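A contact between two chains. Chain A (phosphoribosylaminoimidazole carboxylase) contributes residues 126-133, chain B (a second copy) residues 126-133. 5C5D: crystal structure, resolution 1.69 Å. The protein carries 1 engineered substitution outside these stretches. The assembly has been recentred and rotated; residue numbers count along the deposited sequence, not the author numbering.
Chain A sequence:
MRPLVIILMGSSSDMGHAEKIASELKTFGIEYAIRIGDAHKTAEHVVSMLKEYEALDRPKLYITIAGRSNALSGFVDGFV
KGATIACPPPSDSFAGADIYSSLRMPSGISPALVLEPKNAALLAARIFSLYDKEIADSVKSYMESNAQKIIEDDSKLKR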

# COMPACT_ATOMS: atom_id res chain seq x y z
N ARG A 126 4.12 -22.20 -24.97
CA ARG A 126 5.54 -22.04 -25.16
C ARG A 126 6.31 -23.03 -24.30
O ARG A 126 7.45 -23.38 -24.60
N ILE A 127 5.68 -23.55 -23.26
CA ILE A 127 6.30 -24.60 -22.47
C ILE A 127 6.37 -25.89 -23.33
O ILE A 127 7.43 -26.51 -23.44
N PHE A 128 5.24 -26.27 -23.93
CA PHE A 128 5.21 -27.44 -24.82
C PHE A 128 6.11 -27.24 -26.03
O PHE A 128 6.72 -28.18 -26.52
N SER A 129 6.18 -26.00 -26.51
CA SER A 129 6.92 -25.69 -27.73
C SER A 129 8.38 -26.06 -27.66
O SER A 129 9.06 -26.10 -28.69
N LEU A 130 8.89 -26.32 -26.46
CA LEU A 130 10.28 -26.71 -26.30
C LEU A 130 10.52 -28.10 -26.91
O LEU A 130 11.65 -28.43 -27.27
N TYR A 131 9.46 -28.89 -27.02
CA TYR A 131 9.56 -30.27 -27.53
C TYR A 131 8.51 -30.60 -28.61
O TYR A 131 8.51 -31.70 -29.17
N ASP A 132 7.63 -29.64 -28.90
CA ASP A 132 6.51 -29.86 -29.82
C ASP A 132 6.59 -28.87 -30.98
O ASP A 132 6.22 -27.70 -30.86
N LYS A 133 7.06 -29.35 -32.13
CA LYS A 133 7.30 -28.48 -33.26
C LYS A 133 6.01 -27.84 -33.77
O LYS A 133 6.03 -26.69 -34.23
N ARG B 126 10.95 -28.70 -13.78
CA ARG B 126 9.67 -29.34 -13.97
C ARG B 126 9.10 -29.02 -15.34
O ARG B 126 8.28 -29.78 -15.87
N ILE B 127 9.57 -27.95 -15.96
CA ILE B 127 9.18 -27.67 -17.33
C ILE B 127 9.81 -28.73 -18.27
O ILE B 127 9.11 -29.33 -19.08
N PHE B 128 11.11 -28.96 -18.12
CA PHE B 128 11.80 -29.99 -18.91
C PHE B 128 11.24 -31.37 -18.60
O PHE B 128 11.16 -32.23 -19.48
N SER B 129 10.87 -31.59 -17.35
CA SER B 129 10.43 -32.91 -16.89
C SER B 129 9.23 -33.43 -17.64
O SER B 129 8.92 -34.62 -17.55
N LEU B 130 8.54 -32.57 -18.38
CA LEU B 130 7.40 -33.00 -19.17
C LEU B 130 7.84 -33.91 -20.31
O LEU B 130 7.05 -34.71 -20.81
N TYR B 131 9.10 -33.80 -20.71
CA TYR B 131 9.64 -34.58 -21.84
C TYR B 131 10.99 -35.25 -21.53
O TYR B 131 11.53 -35.99 -22.37
N ASP B 132 11.52 -35.02 -20.33
CA ASP B 132 12.84 -35.50 -19.95
C ASP B 132 12.74 -36.39 -18.71
O ASP B 132 12.61 -35.92 -17.58
N LYS B 133 12.79 -37.70 -18.93
CA LYS B 133 12.58 -38.65 -17.85
C LYS B 133 13.64 -38.53 -16.76
O LYS B 133 13.34 -38.72 -15.59

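An exact two-fold axis relates the two stretches, so contacts away from the axis occur twice. I127(A) and I127(B) meet near the axis. Both point toward the other chain, with chi1 m and chi2 t, and CG1 of I127(A) lies 4.1 Å from CD1 of I127(B). L130(A) and L130(B) also point toward the partner, again m and t. CD1 of L130(B) touches two side chains of chain A, 4.0 Å from CG2 of I127(A) and 4.0 Å from CE1 of F128(A). F128(A) and F128(B) set off sideways, but the m rotamer still brings each ring to the partner.

Y131(A) and Y131(B) have the largest covered areas. Both point toward the other chain, with chi1 m and chi2 88°. Their rings are near parallel, at 15°, but slid apart. CD1 of Y131(A) comes within 3.1 Å of CD1 of Y131(B). CB of Y131(A) lies over the face of the Y131(B) ring, 3.4 Å from its centroid, a CH-pi contact. OH of Y131(B) reaches CD1 of F128(A) at 3.6 Å.

No direct hydrogen bond crosses the contact; waters supply the polar links. Water 1 donates to O of I127(A) and O of I127(B). Water 2 joins OH of Y131(A) to OD2 of D132(B), and water 3 repeats this link with the chains exchanged.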

# COMPACT_ATOMS: atom_id res chain seq x y z
CB ARG A 126 5.97 -20.61 -24.88
CG ARG A 126 5.35 -19.63 -25.83
CD ARG A 126 5.61 -18.20 -25.43
NE ARG A 126 6.99 -17.77 -25.63
CZ ARG A 126 7.42 -16.54 -25.34
NH1 ARG A 126 6.59 -15.65 -24.82
NH2 ARG A 126 8.68 -16.20 -25.56
CB ILE A 127 5.54 -24.86 -21.16
CG1 ILE A 127 5.96 -23.80 -20.13
CG2 ILE A 127 5.82 -26.25 -20.62
CD1 ILE A 127 5.13 -23.80 -18.85
CB PHE A 128 3.79 -27.72 -25.31
CG PHE A 128 2.81 -28.07 -24.20
CD1 PHE A 128 3.12 -29.06 -23.28
CD2 PHE A 128 1.60 -27.41 -24.10
CE1 PHE A 128 2.24 -29.38 -22.27
CE2 PHE A 128 0.72 -27.73 -23.09
CZ PHE A 128 1.03 -28.73 -22.18
CB SER A 129 6.81 -24.21 -28.08
OG SER A 129 7.78 -23.45 -27.36
CB LEU A 130 10.69 -26.73 -24.83
CG LEU A 130 10.63 -25.41 -24.07
CD1 LEU A 130 11.48 -25.51 -22.82
CD2 LEU A 130 11.06 -24.24 -24.92
CB TYR A 131 9.42 -31.26 -26.38
CG TYR A 131 10.54 -31.20 -25.36
CD1 TYR A 131 10.45 -30.34 -24.28
CD2 TYR A 131 11.67 -32.01 -25.46
CE1 TYR A 131 11.44 -30.29 -23.32
CE2 TYR A 131 12.68 -31.96 -24.50
CZ TYR A 131 12.55 -31.09 -23.42
OH TYR A 131 13.53 -31.00 -22.45
CB ASP A 132 5.19 -29.73 -29.07
CG ASP A 132 3.99 -30.26 -29.85
OD1 ASP A 132 3.75 -29.79 -30.98
OD2 ASP A 132 3.29 -31.15 -29.31
CB LYS A 133 7.98 -29.27 -34.39
CG LYS A 133 9.04 -28.49 -35.12
CD LYS A 133 9.81 -29.37 -36.11
CE LYS A 133 10.69 -30.41 -35.40
NZ LYS A 133 11.56 -31.14 -36.36
CB ARG B 126 8.70 -28.95 -12.86
CG ARG B 126 9.17 -29.41 -11.51
CD ARG B 126 8.32 -28.85 -10.40
NE ARG B 126 6.99 -29.44 -10.31
CZ ARG B 126 6.09 -29.08 -9.40
NH1 ARG B 126 6.37 -28.13 -8.51
NH2 ARG B 126 4.89 -29.66 -9.36
CB ILE B 127 9.59 -26.25 -17.76
CG1 ILE B 127 8.57 -25.25 -17.22
CG2 ILE B 127 9.69 -26.13 -19.26
CD1 ILE B 127 8.96 -23.78 -17.38
CB PHE B 128 13.30 -29.99 -18.64
CG PHE B 128 14.00 -28.70 -19.03
CD1 PHE B 128 13.82 -28.17 -20.30
CD2 PHE B 128 14.82 -28.05 -18.13
CE1 PHE B 128 14.45 -26.99 -20.66
CE2 PHE B 128 15.45 -26.87 -18.49
CZ PHE B 128 15.27 -26.35 -19.76
CB SER B 129 10.10 -32.89 -15.40
OG SER B 129 8.77 -32.43 -15.19
CB LEU B 130 6.64 -31.81 -19.74
CG LEU B 130 6.02 -30.82 -18.75
CD1 LEU B 130 4.95 -30.01 -19.45
CD2 LEU B 130 5.45 -31.52 -17.54
CB TYR B 131 9.80 -33.68 -23.06
CG TYR B 131 8.51 -33.12 -23.63
CD1 TYR B 131 7.99 -31.94 -23.14
CD2 TYR B 131 7.81 -33.78 -24.63
CE1 TYR B 131 6.82 -31.40 -23.65
CE2 TYR B 131 6.63 -33.25 -25.16
CZ TYR B 131 6.14 -32.05 -24.65
OH TYR B 131 4.97 -31.49 -25.13
CB ASP B 132 13.77 -34.32 -19.70
CG ASP B 132 15.24 -34.71 -19.62
OD1 ASP B 132 15.61 -35.57 -18.79
OD2 ASP B 132 16.05 -34.15 -20.41
CB LYS B 133 12.56 -40.08 -18.42
CG LYS B 133 11.52 -40.97 -17.76
CD LYS B 133 11.41 -42.32 -18.48
CE LYS B 133 10.81 -42.19 -19.88
NZ LYS B 133 10.55 -43.52 -20.49
O HOH W 1 8.39 -28.79 -21.94
O HOH W 2 15.36 -33.06 -22.52
O HOH W 3 4.09 -32.61 -27.49